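Local coordinates for protein carboxypeptidase A inhibitor (Ascaris suum, PDB 3FJU) that inhibits carboxypeptidase A, acting as a small, secreted, disulfide-rich metalloprotease inhibitor, at residues L5-T8 against E14-V17; N20-T25 against N44-V49; V27-C32 against T38-S43. All coordinates share one frame; numbering follows the deposited sequence.

Contact 1. Residues L5-T8 against E14-V17; sequences LSDT and EKCV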
# COMPACT_ATOMS: atom_id res chain seq x y z
N LEU B 5 -35.42 -8.38 -10.82
CA LEU B 5 -35.49 -7.20 -11.68
C LEU B 5 -36.18 -6.05 -10.96
O LEU B 5 -35.98 -4.88 -11.31
CB LEU B 5 -36.19 -7.52 -13.01
CG LEU B 5 -35.59 -8.62 -13.90
CD1 LEU B 5 -36.51 -8.90 -15.08
CD2 LEU B 5 -34.18 -8.28 -14.37
N SER B 6 -37.01 -6.39 -9.96
CA SER B 6 -37.66 -5.41 -9.09
C SER B 6 -37.84 -6.04 -7.71
O SER B 6 -37.67 -7.26 -7.54
CB SER B 6 -39.01 -4.97 -9.67
OG SER B 6 -40.00 -5.98 -9.55
N ASP B 7 -38.23 -5.21 -6.74
CA ASP B 7 -38.35 -5.62 -5.35
C ASP B 7 -39.36 -6.75 -5.15
O ASP B 7 -39.25 -7.55 -4.17
CB ASP B 7 -38.74 -4.44 -4.45
CG ASP B 7 -37.66 -3.36 -4.37
OD1 ASP B 7 -36.53 -3.55 -4.90
OD2 ASP B 7 -37.96 -2.30 -3.78
N THR B 8 -40.31 -6.84 -6.09
CA THR B 8 -41.37 -7.86 -6.01
C THR B 8 -40.87 -9.25 -6.39
O THR B 8 -41.58 -10.22 -6.17
CB THR B 8 -42.65 -7.48 -6.83
OG1 THR B 8 -42.33 -7.37 -8.22
CG2 THR B 8 -43.27 -6.16 -6.33
N GLU B 14 -36.76 -8.31 1.31
CA GLU B 14 -35.49 -7.89 0.71
C GLU B 14 -35.75 -6.99 -0.49
O GLU B 14 -36.87 -6.99 -1.05
CB GLU B 14 -34.65 -9.11 0.32
CG GLU B 14 -34.09 -9.84 1.55
CD GLU B 14 -33.28 -11.06 1.22
OE1 GLU B 14 -33.03 -11.29 0.02
OE2 GLU B 14 -32.90 -11.80 2.18
N LYS B 15 -34.76 -6.19 -0.85
CA LYS B 15 -34.89 -5.31 -2.01
C LYS B 15 -33.97 -5.77 -3.15
O LYS B 15 -32.95 -6.42 -2.91
CB LYS B 15 -34.62 -3.85 -1.64
CG LYS B 15 -35.43 -3.32 -0.45
CD LYS B 15 -36.96 -3.47 -0.62
CE LYS B 15 -37.71 -2.81 0.54
NZ LYS B 15 -39.21 -2.82 0.36
N CYS B 16 -34.35 -5.42 -4.38
CA CYS B 16 -33.54 -5.69 -5.56
C CYS B 16 -32.45 -4.63 -5.73
O CYS B 16 -32.74 -3.44 -5.91
CB CYS B 16 -34.40 -5.77 -6.81
SG CYS B 16 -33.49 -6.51 -8.19
N VAL B 17 -31.20 -5.07 -5.65
CA VAL B 17 -30.07 -4.18 -5.92
C VAL B 17 -29.96 -4.03 -7.44
O VAL B 17 -29.66 -4.99 -8.16
CB VAL B 17 -28.77 -4.72 -5.29
CG1 VAL B 17 -27.60 -3.76 -5.57
CG2 VAL B 17 -28.94 -4.90 -3.77
O HOH W 1 -39.35 -7.83 -1.13
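Asp7 reaches across to Cys16 where the loop carrying Leu5 and Ser6 turns into a short 3-10 segment beside strand 15-17. The Asp7 carboxylate lies beside its own backbone N (chi1 -65°), a torsion that brings its end closer to the strand than its first bond would suggest. Beyond CB, CG lies 3.8 Å from Lys15 CD. From there the two oxygens part company. OD1 accepts the backbone N-H of Cys16, with N to OD1 2.9 Å and a fairly straight N-H...O angle of 160°. The donor comes from above the carboxylate plane, 41° out of it, and the same oxygen also rests against the Cys16 methylene. OD2 instead packs on the aliphatic part of Lys15, 3.5 Å from CD. The lysine ammonium is near but not paired: NZ stays 4.4 Å from Asp7 OD2, which would still be expected to steady the carboxylate's negative charge.

Cys16 turns its side chain to the loop. Its CB approaches the carbonyl carbon of Ser6 to 3.6 Å, and SG, swung opposite its own backbone N, passes beside Leu5 N on its way to the disulfide with Cys4. At the other end a water donates to both Asp7 O and Glu14 O, bridging two carbonyls. An aspartate side chain holding a strand N-H, next to the Cys4-Cys16 disulfide, thus helps join the N-terminal loop to the first hairpin of this cystine-rich inhibitor.

Contact 2. Residues N20-T25 against N44-V49; sequences NKICST and NNDCQV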
# COMPACT_ATOMS: atom_id res chain seq x y z
N ASN B 20 -26.41 -4.91 -9.62
CA ASN B 20 -26.08 -6.31 -9.89
C ASN B 20 -27.26 -7.30 -9.94
O ASN B 20 -27.06 -8.49 -10.10
CB ASN B 20 -24.95 -6.81 -8.95
CG ASN B 20 -25.35 -6.79 -7.47
OD1 ASN B 20 -26.41 -6.27 -7.10
ND2 ASN B 20 -24.48 -7.32 -6.62
N LYS B 21 -28.47 -6.78 -9.79
CA LYS B 21 -29.72 -7.56 -9.93
C LYS B 21 -29.79 -8.76 -8.98
O LYS B 21 -30.07 -9.90 -9.37
CB LYS B 21 -29.94 -8.00 -11.39
CG LYS B 21 -30.04 -6.82 -12.35
CD LYS B 21 -31.25 -5.96 -12.06
CE LYS B 21 -31.49 -4.99 -13.21
NZ LYS B 21 -30.72 -3.73 -13.08
N ILE B 22 -29.48 -8.49 -7.72
CA ILE B 22 -29.64 -9.50 -6.68
C ILE B 22 -30.44 -8.92 -5.53
O ILE B 22 -30.46 -7.71 -5.28
CB ILE B 22 -28.30 -10.08 -6.15
CG1 ILE B 22 -27.56 -9.06 -5.26
CG2 ILE B 22 -27.42 -10.59 -7.30
CD1 ILE B 22 -26.51 -9.68 -4.32
N CYS B 23 -31.11 -9.83 -4.82
CA CYS B 23 -31.87 -9.47 -3.63
C CYS B 23 -30.93 -9.34 -2.44
O CYS B 23 -29.96 -10.12 -2.29
CB CYS B 23 -32.90 -10.56 -3.36
SG CYS B 23 -34.14 -10.71 -4.64
N SER B 24 -31.21 -8.36 -1.59
CA SER B 24 -30.42 -8.13 -0.38
C SER B 24 -31.30 -7.45 0.66
O SER B 24 -32.26 -6.75 0.32
CB SER B 24 -29.22 -7.24 -0.69
OG SER B 24 -28.58 -6.83 0.51
N THR B 25 -30.97 -7.65 1.93
CA THR B 25 -31.65 -6.94 3.00
C THR B 25 -31.30 -5.46 2.94
O THR B 25 -30.23 -5.06 2.43
CB THR B 25 -31.29 -7.49 4.40
OG1 THR B 25 -29.89 -7.29 4.66
CG2 THR B 25 -31.62 -8.95 4.50
N ASN B 44 -18.35 -13.74 -5.84
CA ASN B 44 -17.60 -12.90 -6.80
C ASN B 44 -18.40 -12.60 -8.07
O ASN B 44 -18.27 -11.52 -8.66
CB ASN B 44 -16.26 -13.54 -7.20
CG ASN B 44 -15.19 -13.46 -6.11
OD1 ASN B 44 -15.38 -12.83 -5.09
ND2 ASN B 44 -14.08 -14.16 -6.32
N ASN B 45 -19.23 -13.56 -8.48
CA ASN B 45 -20.05 -13.41 -9.68
C ASN B 45 -20.99 -12.18 -9.61
O ASN B 45 -21.27 -11.56 -10.63
CB ASN B 45 -20.83 -14.70 -9.89
CG ASN B 45 -21.46 -14.80 -11.26
OD1 ASN B 45 -20.78 -14.76 -12.29
ND2 ASN B 45 -22.76 -14.99 -11.27
N ASP B 46 -21.41 -11.80 -8.41
CA ASP B 46 -22.28 -10.64 -8.22
C ASP B 46 -21.53 -9.30 -8.30
O ASP B 46 -22.14 -8.24 -8.12
CB ASP B 46 -23.02 -10.76 -6.88
CG ASP B 46 -23.74 -12.08 -6.73
OD1 ASP B 46 -24.31 -12.56 -7.73
OD2 ASP B 46 -23.73 -12.64 -5.61
N CYS B 47 -20.23 -9.35 -8.59
CA CYS B 47 -19.41 -8.12 -8.64
C CYS B 47 -18.82 -7.83 -10.03
O CYS B 47 -17.94 -6.97 -10.19
CB CYS B 47 -18.31 -8.19 -7.56
SG CYS B 47 -18.92 -8.30 -5.86
N GLN B 48 -19.35 -8.49 -11.05
CA GLN B 48 -18.78 -8.46 -12.41
C GLN B 48 -19.07 -7.19 -13.22
O GLN B 48 -18.53 -7.02 -14.33
CB GLN B 48 -19.24 -9.71 -13.19
CG GLN B 48 -20.73 -9.67 -13.58
CD GLN B 48 -21.21 -10.90 -14.36
OE1 GLN B 48 -20.73 -11.17 -15.47
NE2 GLN B 48 -22.15 -11.65 -13.78
N VAL B 49 -19.90 -6.28 -12.70
CA VAL B 49 -20.34 -5.13 -13.51
C VAL B 49 -19.22 -4.15 -13.76
O VAL B 49 -19.33 -3.30 -14.64
CB VAL B 49 -21.57 -4.38 -12.93
CG1 VAL B 49 -22.84 -5.18 -13.20
CG2 VAL B 49 -21.40 -4.09 -11.47
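The flat amide of Asn20 and the carboxylate of Asp46 stand almost perpendicular, their planes 86° apart, and the amide makes its polar contact in its own plane. ND2 donates to Asp46 O at 2.9 Å with an N-H...O angle of 162°, the donor standing somewhat off the plane of the carbonyl. Asn20 CG sits between its backbone N and carbonyl carbon (chi1 63°), which places the amide with ND2 at that oxygen. The Asn20 methylene packs there too, CB lying 3.3 Å from Asp46 O. ND2 has a second acceptor in Pro40 O, so two carbonyls hold this buried nitrogen.

Beside it, Ile22 reaches Asp46 with its CG2 methyl, 3.7 Å from OD1, the two side chains crossing at about a right angle. The other carboxylate oxygen, OD2, looks back to its own loop, accepting the backbone N-H groups of Lys42 and Ser43. The contact thus joins the chain at Asn20 and Ile22, beside a G1 beta bulge in which Lys21 and Ile22 lie opposite Val17, to the 3-10 turn 44-46 in the loop between helix 26-36 and strand 55-57.

Contact 3. Residues V27-C32 against T38-S43; sequences VEIQRC and TIPCKS
Thr38 N donates to Cys32 O, 3.1 Å away, from above the carbonyl plane (48° out of it), as the chain leaves helix 26-36 and turns back beside it as far as Pro40. A water supports the same crossing by donating to Ile29 O and Thr38 O, at 2.8 Å from Thr38 O. Thr38 adds its CG2 methyl, 3.6 Å from Cys32 O, while its hydroxyl is hydrogen-bonded to Cys61 O.

Pro40 supplies the apolar part. Its CG meets the helix backbone at Ile29 CA and Glu28 O, and it also meets Ile29 CG1 at 3.9 Å, where the two side chains lie at a slant to each other. Next to the ring, Cys32 places SG beside its own backbone N (chi1 -68°) and against Pro40 N and CA, 3.7 Å from Pro40 CA; the sulfur goes on to the disulfide with Cys60. On the helix itself, Arg31 grips Glu28 side-on: NE binds OE2 and NH2 binds OE1, NH2 to OE1 being 2.8 Å, both nearly in the guanidinium plane. This fixes the rotation of both groups, and Arg31 NH2 also reaches Lys58 O. Around the contact, Ile29 and Pro40 pack on Val17 of strand 15-17 and Ser24 of strand 22-24, while Thr38, Ile39 and Cys41 lean on strand 60-62, so the returning loop packs against the helix and both hairpins.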
# COMPACT_ATOMS: atom_id res chain seq x y z
N VAL B 27 -30.56 -3.77 5.50
CA VAL B 27 -29.42 -3.62 6.42
C VAL B 27 -28.11 -3.83 5.67
O VAL B 27 -27.19 -3.03 5.81
CB VAL B 27 -29.53 -4.53 7.66
CG1 VAL B 27 -28.19 -4.58 8.40
CG2 VAL B 27 -30.61 -4.00 8.58
N GLU B 28 -28.05 -4.88 4.84
CA GLU B 28 -26.86 -5.14 4.05
C GLU B 28 -26.62 -4.11 2.96
O GLU B 28 -25.48 -3.72 2.71
CB GLU B 28 -26.88 -6.55 3.49
CG GLU B 28 -26.56 -7.58 4.56
CD GLU B 28 -25.14 -7.45 5.07
OE1 GLU B 28 -24.23 -7.91 4.37
OE2 GLU B 28 -24.93 -6.89 6.18
N ILE B 29 -27.69 -3.64 2.33
CA ILE B 29 -27.55 -2.55 1.35
C ILE B 29 -26.96 -1.31 2.05
O ILE B 29 -25.98 -0.71 1.56
CB ILE B 29 -28.89 -2.25 0.68
CG1 ILE B 29 -29.30 -3.42 -0.24
CG2 ILE B 29 -28.85 -0.92 -0.05
CD1 ILE B 29 -30.73 -3.37 -0.70
N GLN B 30 -27.54 -0.92 3.18
CA GLN B 30 -27.04 0.19 3.98
C GLN B 30 -25.58 0.02 4.41
O GLN B 30 -24.79 0.97 4.29
CB GLN B 30 -27.91 0.40 5.21
CG GLN B 30 -29.23 1.09 4.91
CD GLN B 30 -30.26 1.03 6.06
OE1 GLN B 30 -31.29 1.72 6.01
NE2 GLN B 30 -30.01 0.20 7.09
N ARG B 31 -25.23 -1.17 4.90
CA ARG B 31 -23.86 -1.41 5.38
C ARG B 31 -22.84 -1.30 4.25
O ARG B 31 -21.80 -0.66 4.42
CB ARG B 31 -23.74 -2.78 6.07
CG ARG B 31 -22.37 -3.08 6.65
CD ARG B 31 -22.29 -4.46 7.25
NE ARG B 31 -22.39 -5.52 6.23
CZ ARG B 31 -21.39 -5.94 5.46
NH1 ARG B 31 -20.17 -5.41 5.54
NH2 ARG B 31 -21.62 -6.90 4.58
N CYS B 32 -23.13 -1.92 3.11
CA CYS B 32 -22.14 -1.90 2.03
C CYS B 32 -21.93 -0.48 1.50
O CYS B 32 -20.81 -0.11 1.17
CB CYS B 32 -22.51 -2.86 0.91
SG CYS B 32 -22.41 -4.60 1.41
N THR B 38 -20.23 0.80 -1.74
CA THR B 38 -20.41 -0.23 -2.73
C THR B 38 -21.72 -0.99 -2.49
O THR B 38 -22.56 -0.56 -1.70
CB THR B 38 -19.21 -1.19 -2.70
OG1 THR B 38 -19.22 -2.01 -3.86
CG2 THR B 38 -19.20 -2.05 -1.42
N ILE B 39 -21.87 -2.11 -3.19
CA ILE B 39 -23.11 -2.90 -3.18
C ILE B 39 -22.87 -4.27 -2.55
O ILE B 39 -21.73 -4.74 -2.49
CB ILE B 39 -23.69 -3.07 -4.61
CG1 ILE B 39 -22.73 -3.88 -5.50
CG2 ILE B 39 -24.06 -1.68 -5.20
CD1 ILE B 39 -23.19 -4.08 -6.97
N PRO B 40 -23.95 -4.91 -2.07
CA PRO B 40 -23.82 -6.26 -1.53
C PRO B 40 -23.61 -7.31 -2.60
O PRO B 40 -23.91 -7.10 -3.78
CB PRO B 40 -25.20 -6.51 -0.88
CG PRO B 40 -25.85 -5.22 -0.80
CD PRO B 40 -25.33 -4.42 -1.95
N CYS B 41 -23.15 -8.48 -2.16
CA CYS B 41 -22.95 -9.61 -3.03
C CYS B 41 -23.01 -10.88 -2.19
O CYS B 41 -22.82 -10.85 -0.96
CB CYS B 41 -21.59 -9.52 -3.72
SG CYS B 41 -20.22 -9.20 -2.54
N LYS B 42 -23.24 -12.00 -2.87
CA LYS B 42 -23.19 -13.33 -2.26
C LYS B 42 -21.95 -14.08 -2.69
O LYS B 42 -21.43 -14.90 -1.93
CB LYS B 42 -24.45 -14.12 -2.63
CG LYS B 42 -25.76 -13.46 -2.25
CD LYS B 42 -25.96 -13.38 -0.75
CE LYS B 42 -27.45 -13.42 -0.41
NZ LYS B 42 -27.71 -12.68 0.84
N SER B 43 -21.48 -13.80 -3.91
CA SER B 43 -20.22 -14.36 -4.42
C SER B 43 -19.57 -13.40 -5.41
O SER B 43 -20.17 -12.40 -5.79
CB SER B 43 -20.47 -15.71 -5.10
OG SER B 43 -21.14 -15.55 -6.33
O HOH W 2 -25.23 -0.98 -1.10

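The three contacts come in order along the chain, contact 1 first, with contact 3 nested inside the loop that contact 2 closes. Contacts 1 and 2 share the antiparallel pair of strands 15-17 and 22-24, their centres about 11 Å apart; contact 3 is centred about 9 Å from contact 2 and about 13 Å from contact 1. Val17 lies where they meet: its backbone N probably bonds Ile22 O and its side chain packs on Ile29, Ile39 and Pro40. Contact 1 joins the N-terminal loop to strand 15-17, buried contact 2 the hairpin to the loop after helix 26-36, and contact 3 the helix to that loop, making one packed unit through shared neighbours.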